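Local coordinates for uncharacterized protein ygiD (Escherichia coli, PDB 2PW6) that opens the aromatic ring of L-DOPA between carbons 4 and 5 in vitro, as a metal-dependent extradiol dioxygenase whose physiological substrate is unknown, at residues V241-V255 against M260-G271. Sequence-based numbering, arbitrary orientation.
Sequences VLGAWDGQEPITIPV and MGSLSMLSVQIG
Leu266 reaches back to Ile253, CD1 lying 3.7 Å from CG2 of that isoleucine, while the next residue, Ser267, points its side chain toward 241-255. The Ser267 backbone N donates to Val255 O, and its OG, held by Gly21 N of strand 17-21, packs against Val255 CG1 at 3.4 Å. The CB of Val268 leads away from 241-255, but CG1, anti to the backbone N (chi1 177°), still meets Ile251 CG2. At Gln269 the pairing is regular: it and Thr252 form an antiparallel hydrogen-bonded pair, with Thr252 N to Gln269 O and Gln269 N to Thr252 O both 2.8 Å. Thr252 CB lies 3.7 Å from Gln269 CB. Ile270, opposite Ile251 in a non-hydrogen-bonded pair, takes the largest share of the apolar contact. Its CD1 lies 3.6 Å from Trp245 CB and 3.7 Å from Ile251 CG1, and also meets Leu242 of helix 236-243, while Ile251 CD1 sits over the centre of the indole. That ring is fixed in rotation by a nearly straight bond from Trp245 NE1 to Glu249 O. At the C-terminus Gly271 N donates to Pro250 O, and Glu249 CG lies 3.7 Å from Gly271 CA. Asp246 OD1 accepts from Gln248 N, an Asx turn, and from Glu249 N; Glu249 OE2 accepts from Asp246 N in return, and OE1 pairs with Arg163. An alanine here would probably leave Arg163 without this charge partner and Asp246 N without its acceptor. Backbone bonds thus hold edge strand 251-252 to 268-270, aliphatic groups pack on the Ile270 face, and reciprocal carboxylate bonds brace the turn, Arg163 probably balancing the Glu249 charge.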
loop_
_atom_site.group_PDB
_atom_site.type_symbol
_atom_site.label_atom_id
_atom_site.label_comp_id
_atom_site.label_asym_id
_atom_site.label_seq_id
_atom_site.Cartn_x
_atom_site.Cartn_y
_atom_site.Cartn_z
ATOM N N VAL A 241 6.469 21.569 3.411
ATOM C CA VAL A 241 6.848 22.425 2.284
ATOM C C VAL A 241 6.583 23.896 2.601
ATOM O O VAL A 241 7.485 24.727 2.470
ATOM C CB VAL A 241 6.123 22.003 0.993
ATOM C CG1 VAL A 241 6.333 23.028 -0.096
ATOM C CG2 VAL A 241 6.581 20.609 0.549
ATOM N N LEU A 242 5.372 24.236 3.044
ATOM C CA LEU A 242 5.083 25.644 3.369
ATOM C C LEU A 242 5.960 26.214 4.471
ATOM O O LEU A 242 6.326 27.392 4.426
ATOM C CB LEU A 242 3.620 25.870 3.741
ATOM C CG LEU A 242 2.529 25.931 2.677
ATOM C CD1 LEU A 242 1.280 26.477 3.362
ATOM C CD2 LEU A 242 2.919 26.764 1.432
ATOM N N GLY A 243 6.273 25.402 5.476
ATOM C CA GLY A 243 7.206 25.810 6.547
ATOM C C GLY A 243 8.539 26.326 5.992
ATOM O O GLY A 243 9.147 27.205 6.580
ATOM N N ALA A 244 8.946 25.794 4.840
ATOM C CA ALA A 244 10.212 26.098 4.167
ATOM C C ALA A 244 10.230 27.351 3.281
ATOM O O ALA A 244 11.283 27.707 2.715
ATOM C CB ALA A 244 10.673 24.867 3.350
ATOM N N TRP A 245 9.075 28.008 3.146
ATOM C CA TRP A 245 8.959 29.255 2.356
ATOM C C TRP A 245 9.536 30.446 3.124
ATOM O O TRP A 245 9.219 30.637 4.303
ATOM C CB TRP A 245 7.486 29.515 2.027
ATOM C CG TRP A 245 7.210 30.648 1.068
ATOM C CD1 TRP A 245 7.814 30.876 -0.141
ATOM C CD2 TRP A 245 6.223 31.675 1.224
ATOM N NE1 TRP A 245 7.281 31.991 -0.733
ATOM C CE2 TRP A 245 6.304 32.507 0.085
ATOM C CE3 TRP A 245 5.282 31.979 2.224
ATOM C CZ2 TRP A 245 5.466 33.633 -0.091
ATOM C CZ3 TRP A 245 4.458 33.106 2.059
ATOM C CH2 TRP A 245 4.555 33.914 0.902
ATOM N N ASP A 246 10.375 31.244 2.467
ATOM C CA ASP A 246 10.988 32.415 3.146
ATOM C C ASP A 246 10.108 33.693 3.227
ATOM O O ASP A 246 10.464 34.658 3.935
ATOM C CB ASP A 246 12.377 32.746 2.550
ATOM C CG ASP A 246 12.318 33.159 1.082
ATOM O OD1 ASP A 246 11.201 33.375 0.563
ATOM O OD2 ASP A 246 13.394 33.255 0.437
ATOM N N GLY A 247 8.972 33.686 2.514
ATOM C CA GLY A 247 8.112 34.871 2.380
ATOM C C GLY A 247 8.331 35.670 1.094
ATOM O O GLY A 247 7.564 36.586 0.787
ATOM N N GLN A 248 9.353 35.303 0.322
ATOM C CA GLN A 248 9.828 36.133 -0.777
ATOM C C GLN A 248 9.815 35.420 -2.127
ATOM O O GLN A 248 9.270 35.934 -3.112
ATOM C CB GLN A 248 11.252 36.641 -0.472
ATOM C CG GLN A 248 11.529 38.045 -0.994
ATOM C CD GLN A 248 10.587 39.099 -0.378
ATOM O OE1 GLN A 248 10.341 39.111 0.837
ATOM N NE2 GLN A 248 10.058 39.984 -1.222
ATOM N N GLU A 249 10.435 34.248 -2.177
ATOM C CA GLU A 249 10.551 33.481 -3.401
ATOM C C GLU A 249 9.146 33.176 -3.949
ATOM O O GLU A 249 8.159 33.275 -3.214
ATOM C CB GLU A 249 11.363 32.203 -3.121
ATOM C CG GLU A 249 10.672 31.183 -2.180
ATOM C CD GLU A 249 11.635 30.409 -1.281
ATOM O OE1 GLU A 249 12.653 29.876 -1.775
ATOM O OE2 GLU A 249 11.353 30.329 -0.064
ATOM N N PRO A 250 9.034 32.855 -5.248
ATOM C CA PRO A 250 7.689 32.497 -5.730
ATOM C C PRO A 250 7.154 31.189 -5.144
ATOM O O PRO A 250 7.931 30.307 -4.756
ATOM C CB PRO A 250 7.870 32.363 -7.247
ATOM C CG PRO A 250 9.357 32.154 -7.451
ATOM C CD PRO A 250 10.047 32.853 -6.322
ATOM N N ILE A 251 5.830 31.101 -5.054
ATOM C CA ILE A 251 5.116 29.847 -4.819
ATOM C C ILE A 251 4.321 29.560 -6.092
ATOM O O ILE A 251 3.546 30.391 -6.549
ATOM C CB ILE A 251 4.153 29.920 -3.599
ATOM C CG1 ILE A 251 4.933 30.102 -2.294
ATOM C CG2 ILE A 251 3.265 28.670 -3.522
ATOM C CD1 ILE A 251 4.056 30.116 -1.042
ATOM N N THR A 252 4.540 28.370 -6.636
ATOM C CA THR A 252 4.013 27.902 -7.912
ATOM C C THR A 252 3.043 26.747 -7.654
ATOM O O THR A 252 3.113 26.085 -6.608
ATOM C CB THR A 252 5.182 27.344 -8.764
ATOM O OG1 THR A 252 6.197 28.344 -8.896
ATOM C CG2 THR A 252 4.735 26.894 -10.150
ATOM N N ILE A 253 2.140 26.522 -8.617
ATOM C CA ILE A 253 1.278 25.343 -8.659
ATOM C C ILE A 253 1.506 24.640 -9.995
ATOM O O ILE A 253 0.797 24.907 -10.954
ATOM C CB ILE A 253 -0.226 25.688 -8.429
ATOM C CG1 ILE A 253 -0.454 26.156 -6.985
ATOM C CG2 ILE A 253 -1.131 24.489 -8.739
ATOM C CD1 ILE A 253 -1.691 27.021 -6.799
ATOM N N PRO A 254 2.500 23.724 -10.046
ATOM C CA PRO A 254 2.907 22.977 -11.243
ATOM C C PRO A 254 1.808 22.106 -11.853
ATOM O O PRO A 254 1.900 21.755 -13.034
ATOM C CB PRO A 254 4.030 22.074 -10.725
ATOM C CG PRO A 254 3.824 21.997 -9.288
ATOM C CD PRO A 254 3.327 23.338 -8.891
ATOM N N VAL A 255 0.806 21.745 -11.045
ATOM C CA VAL A 255 -0.316 20.936 -11.504
ATOM C C VAL A 255 -1.411 20.871 -10.427
ATOM O O VAL A 255 -1.126 21.071 -9.239
ATOM C CB VAL A 255 0.162 19.542 -12.000
ATOM C CG1 VAL A 255 0.365 18.564 -10.839
ATOM C CG2 VAL A 255 -0.771 18.974 -13.091
HETATM N N MSE A 260 -11.911 11.880 -9.131
HETATM C CA MSE A 260 -12.909 11.023 -8.489
HETATM C C MSE A 260 -13.747 11.715 -7.419
HETATM O O MSE A 260 -14.081 11.105 -6.407
HETATM C CB MSE A 260 -12.243 9.769 -7.942
HETATM C CG MSE A 260 -11.559 8.949 -9.038
HETATM SE SE MSE A 260 -10.514 7.455 -8.339
HETATM C CE MSE A 260 -8.992 8.463 -7.670
ATOM N N GLY A 261 -14.059 12.993 -7.658
ATOM C CA GLY A 261 -14.891 13.788 -6.776
ATOM C C GLY A 261 -14.195 14.394 -5.568
ATOM O O GLY A 261 -14.465 15.540 -5.218
ATOM N N SER A 262 -13.318 13.645 -4.904
ATOM C CA SER A 262 -12.648 14.232 -3.732
ATOM C C SER A 262 -11.129 14.020 -3.585
ATOM O O SER A 262 -10.551 14.531 -2.652
ATOM C CB SER A 262 -13.370 13.848 -2.432
ATOM O OG SER A 262 -13.481 12.459 -2.382
ATOM N N LEU A 263 -10.481 13.297 -4.489
ATOM C CA LEU A 263 -9.021 13.204 -4.432
ATOM C C LEU A 263 -8.352 14.458 -4.992
ATOM O O LEU A 263 -8.202 14.592 -6.204
ATOM C CB LEU A 263 -8.529 11.948 -5.147
ATOM C CG LEU A 263 -7.097 11.464 -4.873
ATOM C CD1 LEU A 263 -6.812 11.176 -3.356
ATOM C CD2 LEU A 263 -6.884 10.221 -5.662
ATOM N N SER A 264 -7.932 15.378 -4.121
ATOM C CA SER A 264 -7.232 16.562 -4.643
ATOM C C SER A 264 -5.756 16.343 -5.049
ATOM O O SER A 264 -4.965 15.703 -4.337
ATOM C CB SER A 264 -7.379 17.790 -3.766
ATOM O OG SER A 264 -6.677 18.864 -4.379
HETATM N N MSE A 265 -5.429 16.874 -6.225
HETATM C CA MSE A 265 -4.161 16.596 -6.892
HETATM C C MSE A 265 -3.312 17.851 -6.899
HETATM O O MSE A 265 -2.291 17.929 -7.586
HETATM C CB MSE A 265 -4.387 16.087 -8.327
HETATM C CG MSE A 265 -4.942 14.677 -8.501
HETATM SE SE MSE A 265 -4.109 13.175 -7.503
HETATM C CE MSE A 265 -3.935 11.855 -8.906
ATOM N N LEU A 266 -3.748 18.838 -6.128
ATOM C CA LEU A 266 -3.024 20.064 -5.934
ATOM C C LEU A 266 -1.553 19.865 -5.522
ATOM O O LEU A 266 -1.263 19.451 -4.382
ATOM C CB LEU A 266 -3.728 20.913 -4.884
ATOM C CG LEU A 266 -3.083 22.266 -4.604
ATOM C CD1 LEU A 266 -3.074 23.155 -5.857
ATOM C CD2 LEU A 266 -3.833 22.929 -3.530
ATOM N N SER A 267 -0.656 20.183 -6.461
ATOM C CA SER A 267 0.782 20.258 -6.236
ATOM C C SER A 267 1.302 21.689 -6.023
ATOM O O SER A 267 0.758 22.654 -6.575
ATOM C CB SER A 267 1.486 19.578 -7.381
ATOM O OG SER A 267 0.991 18.249 -7.480
ATOM N N VAL A 268 2.345 21.828 -5.200
ATOM C CA VAL A 268 2.857 23.139 -4.803
ATOM C C VAL A 268 4.390 23.177 -4.915
ATOM O O VAL A 268 5.078 22.279 -4.430
ATOM C CB VAL A 268 2.380 23.531 -3.373
ATOM C CG1 VAL A 268 2.980 24.886 -2.909
ATOM C CG2 VAL A 268 0.845 23.539 -3.298
ATOM N N GLN A 269 4.913 24.198 -5.590
ATOM C CA GLN A 269 6.364 24.390 -5.691
ATOM C C GLN A 269 6.766 25.627 -4.891
ATOM O O GLN A 269 6.177 26.695 -5.036
ATOM C CB GLN A 269 6.844 24.477 -7.150
ATOM C CG GLN A 269 8.380 24.553 -7.264
ATOM C CD GLN A 269 8.918 24.609 -8.698
ATOM O OE1 GLN A 269 8.506 23.834 -9.581
ATOM N NE2 GLN A 269 9.874 25.512 -8.923
ATOM N N ILE A 270 7.719 25.458 -3.986
ATOM C CA ILE A 270 8.250 26.578 -3.218
ATOM C C ILE A 270 9.604 26.913 -3.827
ATOM O O ILE A 270 10.490 26.062 -3.889
ATOM C CB ILE A 270 8.399 26.230 -1.714
ATOM C CG1 ILE A 270 7.017 25.992 -1.068
ATOM C CG2 ILE A 270 9.261 27.267 -0.994
ATOM C CD1 ILE A 270 6.348 27.183 -0.437
ATOM N N GLY A 271 9.743 28.151 -4.290
ATOM C CA GLY A 271 10.984 28.627 -4.904
ATOM C C GLY A 271 11.309 27.947 -6.217
ATOM O O GLY A 271 12.493 27.758 -6.533
#